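Local coordinates for methyltransferase FkbM (Methylobacillus flagellatus KT, PDB 2PY6), which probably transfers methyl groups, as a member of the FkbM methyltransferase family, to a substrate that has not been established, at residues Ser219-Phe224 with Gly393-Thr398; Lys364-Ala369 with Asp403-Phe408; Leu215-Gly220 with Ala242-Val247; Asp183-Gln188 with His206-Pro211. All blocks are in the same frame, centred on the assembly; numbering follows the deposited sequence.

Interaction 1. Residues Ser219-Phe224 with Gly393-Thr398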
# COMPACT_ATOMS: atom_id res chain seq x y z
N SER A 219 9.51 -30.73 2.43
CA SER A 219 9.98 -31.05 3.79
C SER A 219 11.40 -31.59 3.93
O SER A 219 11.95 -31.62 5.04
CB SER A 219 9.06 -32.08 4.45
OG SER A 219 9.21 -33.38 3.89
N GLY A 220 11.99 -32.03 2.82
CA GLY A 220 13.26 -32.70 2.84
C GLY A 220 13.13 -34.20 3.12
O GLY A 220 14.13 -34.88 3.27
N LEU A 221 11.91 -34.73 3.16
CA LEU A 221 11.70 -36.13 3.53
C LEU A 221 10.94 -37.00 2.54
O LEU A 221 11.16 -38.22 2.53
CB LEU A 221 10.95 -36.20 4.90
CG LEU A 221 11.70 -35.69 6.13
CD1 LEU A 221 10.76 -35.53 7.32
CD2 LEU A 221 12.89 -36.55 6.45
N LEU A 222 10.07 -36.38 1.75
CA LEU A 222 9.21 -37.07 0.77
C LEU A 222 9.58 -36.91 -0.70
O LEU A 222 10.01 -35.86 -1.12
CB LEU A 222 7.77 -36.59 0.93
CG LEU A 222 7.11 -36.72 2.32
CD1 LEU A 222 5.72 -36.23 2.20
CD2 LEU A 222 7.12 -38.15 2.89
N ARG A 223 9.38 -37.98 -1.46
CA ARG A 223 9.58 -37.99 -2.89
C ARG A 223 8.19 -38.05 -3.55
O ARG A 223 7.39 -38.94 -3.25
CB ARG A 223 10.34 -39.26 -3.28
CG ARG A 223 10.94 -39.23 -4.66
CD ARG A 223 11.30 -40.64 -5.16
NE ARG A 223 10.19 -41.25 -5.91
CZ ARG A 223 9.90 -40.96 -7.19
NH1 ARG A 223 10.60 -40.07 -7.88
NH2 ARG A 223 8.89 -41.57 -7.80
N PHE A 224 7.93 -37.15 -4.48
CA PHE A 224 6.70 -37.16 -5.21
C PHE A 224 7.02 -37.59 -6.65
O PHE A 224 8.01 -37.15 -7.24
CB PHE A 224 6.04 -35.78 -5.18
CG PHE A 224 5.69 -35.32 -3.80
CD1 PHE A 224 4.50 -35.69 -3.20
CD2 PHE A 224 6.58 -34.54 -3.09
CE1 PHE A 224 4.20 -35.30 -1.92
CE2 PHE A 224 6.28 -34.14 -1.80
CZ PHE A 224 5.08 -34.52 -1.21
N GLY A 393 8.99 -38.68 10.37
CA GLY A 393 9.76 -37.43 10.50
C GLY A 393 8.87 -36.35 11.05
O GLY A 393 7.64 -36.55 11.19
N LEU A 394 9.46 -35.19 11.37
CA LEU A 394 8.71 -34.08 11.89
C LEU A 394 9.40 -32.78 11.52
O LEU A 394 10.59 -32.64 11.74
CB LEU A 394 8.66 -34.18 13.42
CG LEU A 394 7.87 -33.15 14.22
CD1 LEU A 394 6.35 -33.37 14.04
CD2 LEU A 394 8.25 -33.30 15.71
N ARG A 395 8.66 -31.84 10.96
CA ARG A 395 9.20 -30.49 10.68
C ARG A 395 8.22 -29.45 11.22
O ARG A 395 7.03 -29.71 11.29
CB ARG A 395 9.39 -30.22 9.17
CG ARG A 395 10.44 -31.07 8.48
CD ARG A 395 11.87 -30.80 8.95
NE ARG A 395 12.81 -31.74 8.33
CZ ARG A 395 13.25 -32.89 8.86
NH1 ARG A 395 12.88 -33.32 10.04
NH2 ARG A 395 14.10 -33.61 8.17
N HIS A 396 8.75 -28.27 11.55
CA HIS A 396 7.94 -27.16 12.01
C HIS A 396 8.04 -26.08 10.94
O HIS A 396 9.12 -25.63 10.65
CB HIS A 396 8.41 -26.64 13.35
CG HIS A 396 7.56 -25.52 13.84
ND1 HIS A 396 6.33 -25.73 14.41
CD2 HIS A 396 7.70 -24.18 13.74
CE1 HIS A 396 5.77 -24.57 14.69
NE2 HIS A 396 6.58 -23.61 14.29
N HIS A 397 6.90 -25.63 10.40
CA HIS A 397 6.91 -24.74 9.23
C HIS A 397 6.41 -23.27 9.32
O HIS A 397 6.08 -22.69 8.28
CB HIS A 397 6.13 -25.39 8.10
CG HIS A 397 6.69 -26.67 7.61
ND1 HIS A 397 7.58 -26.75 6.56
CD2 HIS A 397 6.46 -27.96 8.00
CE1 HIS A 397 7.88 -28.02 6.33
NE2 HIS A 397 7.20 -28.77 7.18
N THR A 398 6.34 -22.68 10.50
CA THR A 398 6.06 -21.25 10.63
C THR A 398 6.99 -20.68 11.70
O THR A 398 7.60 -21.43 12.45
CB THR A 398 4.57 -20.92 11.04
OG1 THR A 398 4.28 -21.44 12.35
CG2 THR A 398 3.56 -21.46 10.04
O HOH W 1 14.28 -30.11 5.89

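Interaction 2. Residues Lys364-Ala369 with Asp403-Phe408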
# COMPACT_ATOMS: atom_id res chain seq x y z
N LYS A 364 2.22 -42.02 1.40
CA LYS A 364 2.96 -41.02 2.14
C LYS A 364 1.91 -40.21 2.89
O LYS A 364 0.77 -40.07 2.42
CB LYS A 364 3.73 -40.09 1.20
CG LYS A 364 4.81 -40.71 0.38
CD LYS A 364 5.50 -39.68 -0.55
CE LYS A 364 4.63 -39.15 -1.67
NZ LYS A 364 4.33 -40.20 -2.62
N LEU A 365 2.26 -39.71 4.07
CA LEU A 365 1.34 -38.89 4.84
C LEU A 365 2.04 -37.65 5.33
O LEU A 365 3.22 -37.69 5.76
CB LEU A 365 0.81 -39.64 6.09
CG LEU A 365 0.24 -41.06 5.96
CD1 LEU A 365 -0.01 -41.67 7.33
CD2 LEU A 365 -1.04 -41.08 5.14
N ALA A 366 1.30 -36.55 5.32
CA ALA A 366 1.73 -35.28 5.92
C ALA A 366 0.58 -34.89 6.82
O ALA A 366 -0.49 -34.46 6.34
CB ALA A 366 2.00 -34.24 4.90
N ILE A 367 0.77 -35.06 8.14
CA ILE A 367 -0.33 -34.89 9.11
C ILE A 367 -0.03 -33.73 10.05
O ILE A 367 0.97 -33.78 10.80
CB ILE A 367 -0.56 -36.19 9.92
CG1 ILE A 367 -0.66 -37.43 9.01
CG2 ILE A 367 -1.84 -36.10 10.76
CD1 ILE A 367 -1.84 -37.44 8.00
N SER A 368 -0.83 -32.67 10.00
CA SER A 368 -0.56 -31.49 10.83
C SER A 368 -0.68 -31.94 12.28
O SER A 368 -1.59 -32.69 12.63
CB SER A 368 -1.51 -30.35 10.51
OG SER A 368 -2.78 -30.67 10.94
N ALA A 369 0.29 -31.55 13.11
CA ALA A 369 0.43 -32.12 14.46
C ALA A 369 0.35 -31.14 15.60
O ALA A 369 0.71 -31.50 16.71
CB ALA A 369 1.77 -32.82 14.52
N ASP A 403 1.63 -25.19 12.33
CA ASP A 403 2.18 -26.04 11.30
C ASP A 403 3.41 -26.86 11.62
O ASP A 403 4.33 -26.96 10.81
CB ASP A 403 2.29 -25.28 9.97
CG ASP A 403 0.92 -24.76 9.47
OD1 ASP A 403 -0.04 -25.58 9.30
OD2 ASP A 403 0.85 -23.55 9.20
N THR A 404 3.37 -27.45 12.80
CA THR A 404 4.25 -28.53 13.14
C THR A 404 3.55 -29.68 12.40
O THR A 404 2.36 -29.84 12.50
CB THR A 404 4.26 -28.77 14.67
OG1 THR A 404 4.71 -27.58 15.31
CG2 THR A 404 5.16 -29.90 15.02
N CYS A 405 4.29 -30.43 11.59
CA CYS A 405 3.73 -31.46 10.77
C CYS A 405 4.50 -32.76 10.84
O CYS A 405 5.71 -32.77 10.71
CB CYS A 405 3.77 -30.95 9.31
SG CYS A 405 2.91 -31.98 8.13
N LEU A 406 3.78 -33.87 11.01
CA LEU A 406 4.36 -35.21 11.01
C LEU A 406 4.40 -35.70 9.59
O LEU A 406 3.47 -35.44 8.83
CB LEU A 406 3.50 -36.18 11.79
CG LEU A 406 3.55 -36.11 13.31
CD1 LEU A 406 2.27 -36.55 13.97
CD2 LEU A 406 4.78 -36.92 13.79
N TYR A 407 5.48 -36.40 9.23
CA TYR A 407 5.62 -37.05 7.93
C TYR A 407 5.81 -38.53 8.15
O TYR A 407 6.56 -38.94 9.04
CB TYR A 407 6.80 -36.49 7.17
CG TYR A 407 6.61 -35.03 6.85
CD1 TYR A 407 5.96 -34.66 5.69
CD2 TYR A 407 7.02 -34.04 7.73
CE1 TYR A 407 5.76 -33.34 5.39
CE2 TYR A 407 6.82 -32.70 7.43
CZ TYR A 407 6.18 -32.36 6.27
OH TYR A 407 5.99 -31.04 5.90
N PHE A 408 5.10 -39.32 7.36
CA PHE A 408 5.18 -40.78 7.40
C PHE A 408 5.44 -41.20 5.96
O PHE A 408 4.71 -40.81 5.03
CB PHE A 408 3.87 -41.40 7.84
CG PHE A 408 3.48 -41.07 9.25
CD1 PHE A 408 2.80 -39.89 9.54
CD2 PHE A 408 3.74 -41.97 10.28
CE1 PHE A 408 2.41 -39.60 10.84
CE2 PHE A 408 3.36 -41.66 11.58
CZ PHE A 408 2.71 -40.48 11.86

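Interaction 3. Residues Leu215-Gly220 with Ala242-Val247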
# COMPACT_ATOMS: atom_id res chain seq x y z
N LEU A 215 5.87 -26.37 3.55
CA LEU A 215 4.98 -27.30 4.22
C LEU A 215 4.47 -28.34 3.23
O LEU A 215 4.04 -27.97 2.17
CB LEU A 215 3.80 -26.51 4.83
CG LEU A 215 2.72 -27.19 5.67
CD1 LEU A 215 3.22 -27.83 6.96
CD2 LEU A 215 1.71 -26.12 5.99
N TYR A 216 4.57 -29.61 3.61
CA TYR A 216 4.09 -30.82 2.91
C TYR A 216 4.89 -31.28 1.73
O TYR A 216 5.14 -32.47 1.61
CB TYR A 216 2.61 -30.71 2.44
CG TYR A 216 1.64 -30.17 3.45
CD1 TYR A 216 1.51 -30.75 4.72
CD2 TYR A 216 0.79 -29.13 3.13
CE1 TYR A 216 0.58 -30.26 5.64
CE2 TYR A 216 -0.12 -28.62 4.06
CZ TYR A 216 -0.22 -29.18 5.30
OH TYR A 216 -1.13 -28.64 6.20
N PHE A 217 5.24 -30.34 0.83
CA PHE A 217 5.83 -30.64 -0.46
C PHE A 217 7.34 -30.47 -0.56
O PHE A 217 7.94 -31.07 -1.44
CB PHE A 217 5.12 -29.80 -1.53
CG PHE A 217 3.63 -30.08 -1.60
CD1 PHE A 217 3.17 -31.29 -2.13
CD2 PHE A 217 2.71 -29.18 -1.10
CE1 PHE A 217 1.80 -31.60 -2.16
CE2 PHE A 217 1.35 -29.47 -1.12
CZ PHE A 217 0.89 -30.68 -1.66
N ARG A 218 7.92 -29.66 0.36
CA ARG A 218 9.36 -29.39 0.40
C ARG A 218 9.95 -29.65 1.75
O ARG A 218 10.86 -28.95 2.12
CB ARG A 218 9.65 -27.93 -0.10
CG ARG A 218 8.95 -27.80 -1.42
CD ARG A 218 9.16 -26.69 -2.37
NE ARG A 218 8.42 -25.54 -2.02
CZ ARG A 218 8.11 -24.53 -2.83
NH1 ARG A 218 8.46 -24.47 -4.10
NH2 ARG A 218 7.41 -23.55 -2.32
N SER A 219 9.51 -30.73 2.43
CA SER A 219 9.98 -31.05 3.79
C SER A 219 11.40 -31.59 3.93
O SER A 219 11.95 -31.62 5.04
CB SER A 219 9.06 -32.08 4.45
OG SER A 219 9.21 -33.38 3.89
N GLY A 220 11.99 -32.03 2.82
CA GLY A 220 13.26 -32.70 2.84
C GLY A 220 13.13 -34.20 3.12
O GLY A 220 14.13 -34.88 3.27
N ALA A 242 -2.16 -26.15 -5.25
CA ALA A 242 -1.15 -25.32 -5.91
C ALA A 242 0.24 -25.84 -5.66
O ALA A 242 1.07 -25.82 -6.57
CB ALA A 242 -1.27 -23.87 -5.45
N GLY A 243 0.51 -26.33 -4.44
CA GLY A 243 1.84 -26.86 -4.12
C GLY A 243 2.13 -28.18 -4.81
O GLY A 243 3.25 -28.40 -5.27
N LEU A 244 1.14 -29.06 -4.89
CA LEU A 244 1.35 -30.32 -5.62
C LEU A 244 1.63 -29.99 -7.10
O LEU A 244 2.56 -30.52 -7.71
CB LEU A 244 0.18 -31.29 -5.48
CG LEU A 244 0.31 -32.63 -6.25
CD1 LEU A 244 1.37 -33.55 -5.67
CD2 LEU A 244 -0.98 -33.44 -6.29
N ILE A 245 0.82 -29.11 -7.67
CA ILE A 245 1.02 -28.70 -9.06
C ILE A 245 2.46 -28.20 -9.27
O ILE A 245 3.14 -28.62 -10.22
CB ILE A 245 0.02 -27.60 -9.50
CG1 ILE A 245 -1.40 -28.17 -9.56
CG2 ILE A 245 0.41 -27.02 -10.87
CD1 ILE A 245 -2.51 -27.11 -9.60
N GLY A 246 2.92 -27.33 -8.37
CA GLY A 246 4.26 -26.75 -8.49
C GLY A 246 5.39 -27.77 -8.45
O GLY A 246 6.22 -27.81 -9.36
N VAL A 247 5.39 -28.63 -7.42
CA VAL A 247 6.52 -29.57 -7.26
C VAL A 247 6.51 -30.69 -8.27
O VAL A 247 7.56 -31.25 -8.53
CB VAL A 247 6.67 -30.16 -5.83
CG1 VAL A 247 6.84 -29.02 -4.86
CG2 VAL A 247 5.49 -31.08 -5.46

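Interaction 4. Residues Asp183-Gln188 with His206-Pro211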
# COMPACT_ATOMS: atom_id res chain seq x y z
N ASP A 183 15.30 -39.45 11.64
CA ASP A 183 16.41 -38.55 11.40
C ASP A 183 16.63 -37.60 12.59
O ASP A 183 15.70 -37.30 13.35
CB ASP A 183 16.17 -37.78 10.07
CG ASP A 183 14.99 -36.83 10.14
OD1 ASP A 183 13.82 -37.28 10.32
OD2 ASP A 183 15.24 -35.62 10.02
N ASP A 184 17.87 -37.16 12.76
CA ASP A 184 18.25 -36.29 13.84
C ASP A 184 17.53 -34.95 13.84
O ASP A 184 17.22 -34.42 14.91
CB ASP A 184 19.76 -36.06 13.83
CG ASP A 184 20.58 -37.35 14.07
OD1 ASP A 184 20.21 -38.17 14.93
OD2 ASP A 184 21.63 -37.51 13.42
N TYR A 185 17.28 -34.38 12.68
CA TYR A 185 16.60 -33.08 12.62
C TYR A 185 15.12 -33.13 13.12
O TYR A 185 14.59 -32.18 13.72
CB TYR A 185 16.77 -32.50 11.18
CG TYR A 185 16.23 -31.09 10.99
CD1 TYR A 185 16.32 -30.13 12.00
CD2 TYR A 185 15.72 -30.70 9.77
CE1 TYR A 185 15.86 -28.83 11.81
CE2 TYR A 185 15.26 -29.40 9.58
CZ TYR A 185 15.33 -28.46 10.61
OH TYR A 185 14.90 -27.17 10.42
N SER A 186 14.47 -34.26 12.90
CA SER A 186 13.15 -34.50 13.42
C SER A 186 13.20 -34.56 14.94
O SER A 186 12.32 -34.03 15.62
CB SER A 186 12.61 -35.82 12.90
OG SER A 186 12.18 -35.67 11.57
N VAL A 187 14.23 -35.22 15.47
CA VAL A 187 14.40 -35.31 16.92
C VAL A 187 14.65 -33.89 17.46
O VAL A 187 14.01 -33.44 18.40
CB VAL A 187 15.55 -36.25 17.32
CG1 VAL A 187 15.80 -36.18 18.81
CG2 VAL A 187 15.23 -37.69 16.90
N GLN A 188 15.55 -33.15 16.85
CA GLN A 188 15.78 -31.79 17.32
C GLN A 188 14.46 -30.97 17.27
O GLN A 188 14.13 -30.22 18.20
CB GLN A 188 16.88 -31.11 16.52
CG GLN A 188 17.48 -29.87 17.25
CD GLN A 188 18.32 -29.01 16.33
OE1 GLN A 188 18.06 -28.93 15.10
NE2 GLN A 188 19.33 -28.36 16.89
N HIS A 206 12.28 -21.13 16.57
CA HIS A 206 13.14 -20.46 15.63
C HIS A 206 14.40 -21.23 15.26
O HIS A 206 14.86 -21.11 14.14
CB HIS A 206 13.46 -19.02 16.07
CG HIS A 206 12.26 -18.18 16.33
ND1 HIS A 206 11.13 -18.23 15.55
CD2 HIS A 206 12.04 -17.21 17.26
CE1 HIS A 206 10.25 -17.35 16.00
NE2 HIS A 206 10.78 -16.72 17.03
N GLU A 207 14.91 -22.05 16.17
CA GLU A 207 16.12 -22.83 15.92
C GLU A 207 15.91 -23.92 14.89
O GLU A 207 16.85 -24.34 14.24
CB GLU A 207 16.61 -23.53 17.22
CG GLU A 207 17.17 -22.64 18.29
CD GLU A 207 18.53 -22.00 18.01
OE1 GLU A 207 19.18 -22.17 16.95
OE2 GLU A 207 18.95 -21.27 18.91
N VAL A 208 14.68 -24.38 14.75
CA VAL A 208 14.38 -25.50 13.85
C VAL A 208 13.40 -25.20 12.68
O VAL A 208 13.32 -25.98 11.75
CB VAL A 208 13.78 -26.69 14.66
CG1 VAL A 208 14.78 -27.18 15.71
CG2 VAL A 208 12.42 -26.34 15.32
N GLU A 209 12.67 -24.11 12.76
CA GLU A 209 11.64 -23.80 11.79
C GLU A 209 12.11 -23.75 10.33
O GLU A 209 13.22 -23.37 10.02
CB GLU A 209 10.98 -22.45 12.12
CG GLU A 209 11.76 -21.22 11.64
CD GLU A 209 11.11 -19.89 11.99
OE1 GLU A 209 11.27 -19.46 13.10
OE2 GLU A 209 10.47 -19.26 11.12
N ARG A 210 11.18 -24.11 9.45
CA ARG A 210 11.37 -24.05 8.02
C ARG A 210 10.30 -23.11 7.52
O ARG A 210 9.37 -22.79 8.28
CB ARG A 210 11.28 -25.45 7.44
CG ARG A 210 12.36 -26.36 8.09
CD ARG A 210 13.05 -27.34 7.20
NE ARG A 210 13.27 -26.77 5.88
CZ ARG A 210 12.76 -27.24 4.76
NH1 ARG A 210 12.13 -28.42 4.71
NH2 ARG A 210 12.95 -26.58 3.63
N PRO A 211 10.45 -22.56 6.30
CA PRO A 211 9.41 -21.67 5.81
C PRO A 211 8.04 -22.34 5.60
O PRO A 211 7.94 -23.57 5.35
CB PRO A 211 9.95 -21.22 4.44
CG PRO A 211 11.41 -21.45 4.50
CD PRO A 211 11.54 -22.69 5.33

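Interaction 1. Residues Ser219-Phe224 with Gly393-Thr398
Arg395 leaves edge strand 392-396 and runs past Ser219 to finish tip to tip with Leu221. Its CB points toward the loop; CG, anti to the carbonyl carbon (chi1 -66°), lies 3.8 Å from Ser219 O; the chain then bends at chi2, and CD goes by the same carbonyl. NE gives that oxygen a weak, bent hydrogen bond, 3.4 Å from Arg395 NE to Ser219 O. A water bridges the same pair, donating to Ser219 O and accepting from Arg395 NE. At the tip, Leu221 CD1 rests over the centre of one guanidinium face, 3.8 Å above the plane, while Leu221 CD2 meets Arg395 NH2 at 3.6 Å. NH1 turns back to Leu394 O (2.9 Å from Arg395 NH1), approaching from above the carbonyl plane, and NH2 forms a salt bridge with Asp183. Leu221 CD1 also lies 3.8 Å from Gly393 CA; a side chain on that glycine would clash with the methyl. On the loop, Ser219 OG accepts from Leu221 N in an ST turn. The buried guanidinium is thus packed against leucine on one face, and its charge is likely to be offset by Asp183, while Ser219 O and the water supply weak polar contacts.

Interaction 2. Residues Lys364-Ala369 with Asp403-Phe408
Leu365 and Phe408 exchange two backbone bonds, N to O in each direction, and Ile367 with Leu406 does the same two residues on. The Ile367 N to Leu406 O bond measures 2.8 Å and is nearly straight at 167°. A fifth bond, from Ala369 N to Thr404 O at 2.8 Å, carries the pairing just beyond the end of strand 364-368. Ala366-Tyr407 stands between the first two pairs and Ser368-Cys405 follows, both non-hydrogen-bonded; Tyr407 CA leans on Leu365 O at 3.3 Å. This is the antiparallel step of a Rossmann-like methyltransferase sheet: strand 404-408 comes last in the chain yet slots between 364-368 and 392-396. Leu365, Ile367, Leu406 and Phe408 share one face of the sheet, where Leu365 and Phe408 meet Ile383 of helix 375-386. There Leu365 CD1 packs on Phe408 CB at 3.9 Å, and the ring reaches across to Ile367 CG1, 4.2 Å from Phe408 CE1, the two side chains crossing at about a right angle. An alanine in place of Phe408 would probably open a gap beside Ile367 and Ile383. Farther along this side Ala369 CB touches Leu406 CD1 at 3.8 Å. On the other side Ala366 CB nestles between Tyr407 CE1 and Cys405 SG, 3.9 and 4.0 Å from it, while the Tyr407 hydroxyl is engaged by Tyr216 N.

Interaction 3. Residues Leu215-Gly220 with Ala242-Val247
Helix 239-248, which follows the first strand of the Rossmann-like domain, takes the ring of Phe217 from the loop 215-220 against its Gly243-Leu244 peptide. In class I methyltransferases the turn between that strand and this helix commonly helps bind the methyl donor; the contact itself joins the loop before strand 229-233 to the helix after it. Phe217 CG is anti to the carbonyl carbon (chi1 -60°), which directs the ring at the helix. The ring lies flat on the helix backbone: Leu244 N stands 3.6 Å above the plane of the Phe217 ring, over its centre, and Gly243 C is placed in the same way. The close seating depends on Gly243, because a side chain there would run into Phe217 CD2. Tyr216 CB approaches the opposite ring face, offset toward the rim. On the CE1 side of the ring, Phe217 CE1 touches Leu244 CB at 3.7 Å, and Leu244 CD1 comes to 4.0 Å from the same Phe217 CE1. The root of the aromatic side chain is held by Val247, with Phe217 CB 3.8 Å from Val247 CG1. An alanine in place of Phe217 would keep that CB contact but would probably leave a gap over the Gly243-Leu244 peptide and Leu244 CB without its partner. Arg218 passes on the way to the second subunit, where its guanidinium forms salt bridges with Asp123 and Glu203 of that chain; before it gets there, its aliphatic part brushes the helix, Arg218 CD lying 4.1 Å from Val247 CG1.

Interaction 4. Residues Asp183-Gln188 with His206-Pro211
Next to Tyr185, whose ring reaches Val208 and Arg210, the hydroxyl of Ser186 is gripped from several directions: it donates to Asp183 OD1 (2.6 Å from Ser186 OG) and accepts from Leu394 N, with a weak further bond from Arg395 NH1. Asp183 is the N-cap of helix 184-199, and its OD2 takes the Ser186 N-H from above the carboxylate plane while pairing with Arg395. This fixes the first turn from which Tyr185 extends. Its CG is anti to the backbone N (chi1 -175°), and the hydroxyl at the end of the ring meets Val208 O. The modelled separation of 2.4 Å between Tyr185 OH and Val208 O is very short, so the length is doubtful even though the tyrosine is the donor. Arg210 flanks the same ring: its CD lies near the ring plane at the edge, 3.8 Å from Tyr185 CE2, and Arg210 CG is 3.5 Å from Tyr185 OH. Gln188 leans over Val208, with OE1 3.8 Å from Val208 CG1, and sends NE2 to Pro16 O and to Gly220 O of the second subunit. Within the second segment, His206 ND1 donates to Glu209 OE1 at 2.7 Å. Arg210 gives NE and NH2 to Glu209 O and His206 O of the second subunit, and the reverse bonds also form. The chemistry implies a helix start pinned by its Asp183-Ser186 cap and a segment 206-211 knitted to its copy by reciprocal arginine bonds, with the tyrosine hydroxyl linking the two if its short distance is taken at face value.

Interactions 1 and 2 lie side by side in the sheet, their centres about 8 Å apart, since strands 392-396 and 404-408 are neighbours; His396 ND1 to Thr404 OG1, 2.6 Å, joins them as a probable hydrogen bond. Interaction 3 shares Ser219 and Gly220 with interaction 1 and is tied to interaction 2 where Tyr407 OH meets Tyr216 N at 3.1 Å. Interaction 4 joins through strand 392-396, with Arg210 N 2.8 Å from His396 O; although its centre is about 18 Å from that of interaction 3, Arg210 NH1 reaches Arg218 O at 2.9 Å. Interactions 1, 3 and 4 all touch the second subunit, whereas interaction 2 stays within one chain.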